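Local coordinates for salicylic acid-binding protein 2 (Nicotiana tabacum, PDB 1XKL) that hydrolyses methyl salicylate to salicylic acid as part of the signalling that activates systemic acquired resistance in tobacco, at residues P127-Y139 against S148-L160. Numbering follows the deposited sequence.
Sequences PAENWLDTQFLPY and SMFFGPKFLAHKL. With STH (2-amino-4H-1,3-benzoxathiin-4-ol), chain E.
Asp133 spreads its carboxylate over the first turn of helix 153-160: OD1 takes the N-H of Lys154 at 2.8 Å and OD2 that of Phe155 at 2.9 Å, both on the syn side. With chi1 at 59°, CG is tucked over the backbone, bringing both oxygens to the helix start, which probably favours their charge. Deeper in the tight part, Thr134 OG1, bonded to Trp131 O at 2.7 Å, sits over one face of the Phe155 ring, toward its rim, and Lys159 CB lies over the rim of the opposite face. Strands 135-138 and 147-150 form an antiparallel beta hairpin outside the central sheet of the alpha/beta hydrolase fold; Gln135-Phe150 and Leu137-Ser148 are hydrogen-bonded pairs flanking the non-hydrogen-bonded Phe136-Met149. On its pocket side, the selenium of selenomethionine Met149 lies 3.7 Å from Trp131 CZ3, a Met-aromatic contact, and Trp131, Met149, Phe151 and Phe155 wall the bound STH, with Trp131 CH2 3.6 Å from STH C5. The exposed Gln135 and Leu137 side chains pack more loosely: Gln135 NE2 lies 4.0 Å from Phe150 CD2, at the ring edge. Toward solvent, NZ of the salicylate-binding Lys159 donates to Asn130 OD1 at 2.8 Å from above the amide plane, and a water links NZ to Glu129 O.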
loop_
_atom_site.group_PDB
_atom_site.type_symbol
_atom_site.label_atom_id
_atom_site.label_comp_id
_atom_site.label_asym_id
_atom_site.label_seq_id
_atom_site.Cartn_x
_atom_site.Cartn_y
_atom_site.Cartn_z
ATOM N N PRO A 127 -3.809 36.614 1.164
ATOM C CA PRO A 127 -5.048 35.906 0.827
ATOM C C PRO A 127 -4.959 34.389 0.933
ATOM O O PRO A 127 -3.932 33.787 0.612
ATOM C CB PRO A 127 -5.351 36.388 -0.592
ATOM C CG PRO A 127 -3.999 36.697 -1.145
ATOM C CD PRO A 127 -3.312 37.382 0.010
ATOM N N ALA A 128 -6.046 33.774 1.387
ATOM C CA ALA A 128 -6.092 32.330 1.556
ATOM C C ALA A 128 -5.797 31.547 0.278
ATOM O O ALA A 128 -5.634 30.326 0.324
ATOM C CB ALA A 128 -7.448 31.921 2.117
ATOM N N GLU A 129 -5.725 32.238 -0.857
ATOM C CA GLU A 129 -5.449 31.567 -2.124
ATOM C C GLU A 129 -3.974 31.580 -2.488
ATOM O O GLU A 129 -3.556 30.913 -3.438
ATOM C CB GLU A 129 -6.248 32.201 -3.266
ATOM C CG GLU A 129 -7.748 32.157 -3.061
ATOM C CD GLU A 129 -8.517 32.130 -4.373
ATOM O OE1 GLU A 129 -8.291 33.025 -5.221
ATOM O OE2 GLU A 129 -9.347 31.209 -4.545
ATOM N N ASN A 130 -3.185 32.344 -1.743
ATOM C CA ASN A 130 -1.758 32.408 -2.015
ATOM C C ASN A 130 -1.114 31.088 -1.588
ATOM O O ASN A 130 0.004 30.780 -1.996
ATOM C CB ASN A 130 -1.112 33.564 -1.245
ATOM C CG ASN A 130 0.240 33.968 -1.822
ATOM O OD1 ASN A 130 0.321 34.437 -2.959
ATOM N ND2 ASN A 130 1.308 33.786 -1.042
ATOM N N TRP A 131 -1.830 30.309 -0.777
ATOM C CA TRP A 131 -1.315 29.033 -0.277
ATOM C C TRP A 131 -1.387 27.880 -1.270
ATOM O O TRP A 131 -0.706 26.864 -1.104
ATOM C CB TRP A 131 -2.041 28.629 1.010
ATOM C CG TRP A 131 -1.749 29.535 2.166
ATOM C CD1 TRP A 131 -2.583 30.474 2.705
ATOM C CD2 TRP A 131 -0.523 29.617 2.900
ATOM N NE1 TRP A 131 -1.951 31.137 3.730
ATOM C CE2 TRP A 131 -0.685 30.631 3.872
ATOM C CE3 TRP A 131 0.700 28.933 2.833
ATOM C CZ2 TRP A 131 0.329 30.980 4.771
ATOM C CZ3 TRP A 131 1.710 29.281 3.727
ATOM C CH2 TRP A 131 1.513 30.298 4.686
ATOM N N LEU A 132 -2.218 28.039 -2.292
ATOM C CA LEU A 132 -2.386 27.024 -3.322
ATOM C C LEU A 132 -2.658 25.637 -2.751
ATOM O O LEU A 132 -3.630 25.435 -2.028
ATOM C CB LEU A 132 -1.151 26.984 -4.231
ATOM C CG LEU A 132 -0.866 28.236 -5.066
ATOM C CD1 LEU A 132 0.310 27.984 -5.993
ATOM C CD2 LEU A 132 -2.094 28.611 -5.870
ATOM N N ASP A 133 -1.795 24.680 -3.068
ATOM C CA ASP A 133 -1.993 23.320 -2.594
ATOM C C ASP A 133 -1.330 23.008 -1.260
ATOM O O ASP A 133 -1.081 21.845 -0.951
ATOM C CB ASP A 133 -1.496 22.334 -3.647
ATOM C CG ASP A 133 -0.033 22.524 -3.967
ATOM O OD1 ASP A 133 0.511 21.711 -4.739
ATOM O OD2 ASP A 133 0.572 23.487 -3.445
ATOM N N THR A 134 -1.040 24.034 -0.469
ATOM C CA THR A 134 -0.415 23.826 0.831
ATOM C C THR A 134 -1.411 23.172 1.791
ATOM O O THR A 134 -2.586 23.537 1.809
ATOM C CB THR A 134 0.062 25.155 1.431
ATOM O OG1 THR A 134 1.083 25.715 0.595
ATOM C CG2 THR A 134 0.613 24.937 2.828
ATOM N N GLN A 135 -0.942 22.217 2.589
ATOM C CA GLN A 135 -1.802 21.509 3.529
ATOM C C GLN A 135 -1.710 21.966 4.976
ATOM O O GLN A 135 -0.631 22.001 5.564
ATOM C CB GLN A 135 -1.513 20.010 3.511
ATOM C CG GLN A 135 -1.894 19.277 2.246
ATOM C CD GLN A 135 -1.882 17.772 2.454
ATOM O OE1 GLN A 135 -2.678 17.234 3.236
ATOM N NE2 GLN A 135 -0.972 17.084 1.767
ATOM N N PHE A 136 -2.859 22.290 5.554
ATOM C CA PHE A 136 -2.935 22.709 6.944
ATOM C C PHE A 136 -3.771 21.670 7.693
ATOM O O PHE A 136 -4.997 21.647 7.577
ATOM C CB PHE A 136 -3.584 24.093 7.031
ATOM C CG PHE A 136 -2.666 25.217 6.640
ATOM C CD1 PHE A 136 -1.707 25.683 7.531
ATOM C CD2 PHE A 136 -2.739 25.790 5.373
ATOM C CE1 PHE A 136 -0.826 26.701 7.169
ATOM C CE2 PHE A 136 -1.862 26.810 4.999
ATOM C CZ PHE A 136 -0.904 27.265 5.901
ATOM N N LEU A 137 -3.105 20.802 8.448
ATOM C CA LEU A 137 -3.799 19.754 9.197
ATOM C C LEU A 137 -3.634 19.922 10.704
ATOM O O LEU A 137 -2.577 20.328 11.185
ATOM C CB LEU A 137 -3.278 18.377 8.777
ATOM C CG LEU A 137 -3.343 18.043 7.281
ATOM C CD1 LEU A 137 -2.525 16.795 7.004
ATOM C CD2 LEU A 137 -4.793 17.857 6.846
ATOM N N PRO A 138 -4.692 19.624 11.473
ATOM C CA PRO A 138 -4.628 19.750 12.930
ATOM C C PRO A 138 -4.043 18.485 13.532
ATOM O O PRO A 138 -4.324 17.386 13.058
ATOM C CB PRO A 138 -6.088 19.934 13.316
ATOM C CG PRO A 138 -6.781 19.027 12.345
ATOM C CD PRO A 138 -6.076 19.359 11.033
ATOM N N TYR A 139 -3.217 18.627 14.560
ATOM C CA TYR A 139 -2.646 17.456 15.200
ATOM C C TYR A 139 -2.623 17.646 16.707
ATOM O O TYR A 139 -2.023 16.861 17.436
ATOM C CB TYR A 139 -1.232 17.160 14.669
ATOM C CG TYR A 139 -0.169 18.180 15.010
ATOM C CD1 TYR A 139 0.072 19.279 14.184
ATOM C CD2 TYR A 139 0.628 18.019 16.142
ATOM C CE1 TYR A 139 1.093 20.191 14.478
ATOM C CE2 TYR A 139 1.641 18.917 16.448
ATOM C CZ TYR A 139 1.874 20.000 15.612
ATOM O OH TYR A 139 2.895 20.875 15.922
ATOM N N SER A 148 -0.358 21.809 11.565
ATOM C CA SER A 148 0.852 21.547 10.793
ATOM C C SER A 148 0.711 22.197 9.422
ATOM O O SER A 148 -0.403 22.342 8.911
ATOM C CB SER A 148 1.090 20.034 10.639
ATOM O OG SER A 148 0.054 19.413 9.895
HETATM N N MSE A 149 1.836 22.605 8.844
HETATM C CA MSE A 149 1.850 23.240 7.530
HETATM C C MSE A 149 2.763 22.440 6.606
HETATM O O MSE A 149 3.905 22.153 6.958
HETATM C CB MSE A 149 2.357 24.683 7.654
HETATM C CG MSE A 149 2.439 25.440 6.342
HETATM SE SE MSE A 149 3.045 27.284 6.586
HETATM C CE MSE A 149 4.809 26.901 7.286
ATOM N N PHE A 150 2.258 22.073 5.434
ATOM C CA PHE A 150 3.046 21.291 4.484
ATOM C C PHE A 150 2.905 21.843 3.080
ATOM O O PHE A 150 1.861 21.691 2.443
ATOM C CB PHE A 150 2.605 19.822 4.526
ATOM C CG PHE A 150 3.426 18.903 3.651
ATOM C CD1 PHE A 150 4.804 19.047 3.562
ATOM C CD2 PHE A 150 2.816 17.869 2.946
ATOM C CE1 PHE A 150 5.569 18.173 2.784
ATOM C CE2 PHE A 150 3.573 16.987 2.165
ATOM C CZ PHE A 150 4.949 17.144 2.086
ATOM N N PHE A 151 3.957 22.502 2.600
ATOM C CA PHE A 151 3.943 23.084 1.262
ATOM C C PHE A 151 3.650 22.025 0.202
ATOM O O PHE A 151 4.137 20.900 0.285
ATOM C CB PHE A 151 5.292 23.750 0.946
ATOM C CG PHE A 151 5.653 24.876 1.872
ATOM C CD1 PHE A 151 4.657 25.620 2.505
ATOM C CD2 PHE A 151 6.983 25.219 2.086
ATOM C CE1 PHE A 151 4.985 26.690 3.336
ATOM C CE2 PHE A 151 7.322 26.287 2.915
ATOM C CZ PHE A 151 6.318 27.026 3.543
ATOM N N GLY A 152 2.840 22.397 -0.782
ATOM C CA GLY A 152 2.511 21.484 -1.856
ATOM C C GLY A 152 3.390 21.815 -3.048
ATOM O O GLY A 152 4.045 22.861 -3.052
ATOM N N PRO A 153 3.432 20.954 -4.075
ATOM C CA PRO A 153 4.252 21.184 -5.270
ATOM C C PRO A 153 3.940 22.474 -6.039
ATOM O O PRO A 153 4.851 23.148 -6.524
ATOM C CB PRO A 153 4.008 19.924 -6.103
ATOM C CG PRO A 153 2.641 19.470 -5.655
ATOM C CD PRO A 153 2.718 19.669 -4.171
ATOM N N LYS A 154 2.656 22.802 -6.157
ATOM C CA LYS A 154 2.226 24.015 -6.854
ATOM C C LYS A 154 2.738 25.235 -6.090
ATOM O O LYS A 154 3.317 26.155 -6.675
ATOM C CB LYS A 154 0.692 24.076 -6.928
ATOM C CG LYS A 154 0.017 22.850 -7.545
ATOM C CD LYS A 154 0.426 22.677 -8.999
ATOM C CE LYS A 154 -0.245 21.456 -9.631
ATOM N NZ LYS A 154 -1.743 21.578 -9.698
ATOM N N PHE A 155 2.529 25.229 -4.778
ATOM C CA PHE A 155 2.959 26.338 -3.933
ATOM C C PHE A 155 4.453 26.572 -4.061
ATOM O O PHE A 155 4.907 27.716 -4.124
ATOM C CB PHE A 155 2.604 26.071 -2.470
ATOM C CG PHE A 155 2.972 27.196 -1.536
ATOM C CD1 PHE A 155 4.092 27.105 -0.717
ATOM C CD2 PHE A 155 2.190 28.350 -1.478
ATOM C CE1 PHE A 155 4.422 28.141 0.161
ATOM C CE2 PHE A 155 2.511 29.391 -0.605
ATOM C CZ PHE A 155 3.629 29.288 0.212
ATOM N N LEU A 156 5.223 25.489 -4.099
ATOM C CA LEU A 156 6.666 25.627 -4.229
ATOM C C LEU A 156 7.048 26.212 -5.581
ATOM O O LEU A 156 7.851 27.138 -5.664
ATOM C CB LEU A 156 7.360 24.271 -4.069
ATOM C CG LEU A 156 7.356 23.597 -2.707
ATOM C CD1 LEU A 156 7.962 22.206 -2.854
ATOM C CD2 LEU A 156 8.151 24.436 -1.693
ATOM N N ALA A 157 6.464 25.675 -6.644
ATOM C CA ALA A 157 6.791 26.122 -7.994
ATOM C C ALA A 157 6.345 27.528 -8.379
ATOM O O ALA A 157 7.050 28.220 -9.108
ATOM C CB ALA A 157 6.247 25.125 -9.002
ATOM N N HIS A 158 5.178 27.941 -7.889
ATOM C CA HIS A 158 4.625 29.245 -8.229
ATOM C C HIS A 158 4.766 30.346 -7.184
ATOM O O HIS A 158 4.608 31.526 -7.500
ATOM C CB HIS A 158 3.143 29.091 -8.593
ATOM C CG HIS A 158 2.906 28.338 -9.865
ATOM N ND1 HIS A 158 2.556 27.001 -9.895
ATOM C CD2 HIS A 158 2.963 28.737 -11.157
ATOM C CE1 HIS A 158 2.407 26.615 -11.149
ATOM N NE2 HIS A 158 2.649 27.651 -11.936
ATOM N N LYS A 159 5.058 29.978 -5.944
ATOM C CA LYS A 159 5.181 30.985 -4.901
ATOM C C LYS A 159 6.556 31.056 -4.256
ATOM O O LYS A 159 6.916 32.074 -3.661
ATOM C CB LYS A 159 4.124 30.743 -3.823
ATOM C CG LYS A 159 2.692 30.781 -4.336
ATOM C CD LYS A 159 2.325 32.151 -4.882
ATOM C CE LYS A 159 0.834 32.247 -5.172
ATOM N NZ LYS A 159 0.444 33.593 -5.670
ATOM N N LEU A 160 7.337 29.991 -4.383
ATOM C CA LEU A 160 8.648 29.988 -3.763
ATOM C C LEU A 160 9.837 29.861 -4.719
ATOM O O LEU A 160 10.856 30.529 -4.540
ATOM C CB LEU A 160 8.707 28.873 -2.708
ATOM C CG LEU A 160 7.714 28.896 -1.533
ATOM C CD1 LEU A 160 8.202 27.942 -0.437
ATOM C CD2 LEU A 160 7.592 30.290 -0.975
HETATM C C8 STH E . 7.594 29.955 6.225
HETATM O O8 STH E . 7.093 29.957 7.490
HETATM C C1 STH E . 6.834 30.528 5.077
HETATM C C2 STH E . 7.425 30.492 3.716
HETATM C C3 STH E . 6.695 31.040 2.622
HETATM C C4 STH E . 5.393 31.595 2.827
HETATM C C5 STH E . 4.813 31.626 4.133
HETATM C C6 STH E . 5.513 31.092 5.235
HETATM C C7 STH E . 9.570 29.736 4.591
HETATM O O2 STH E . 8.717 29.957 3.479
HETATM N N7 STH E . 10.456 28.724 4.248
HETATM S S7 STH E . 8.873 29.417 6.011
HETATM O O HOH W 1 -2.228 32.650 -5.371
HETATM O O HOH W 2 0.136 19.894 7.294
#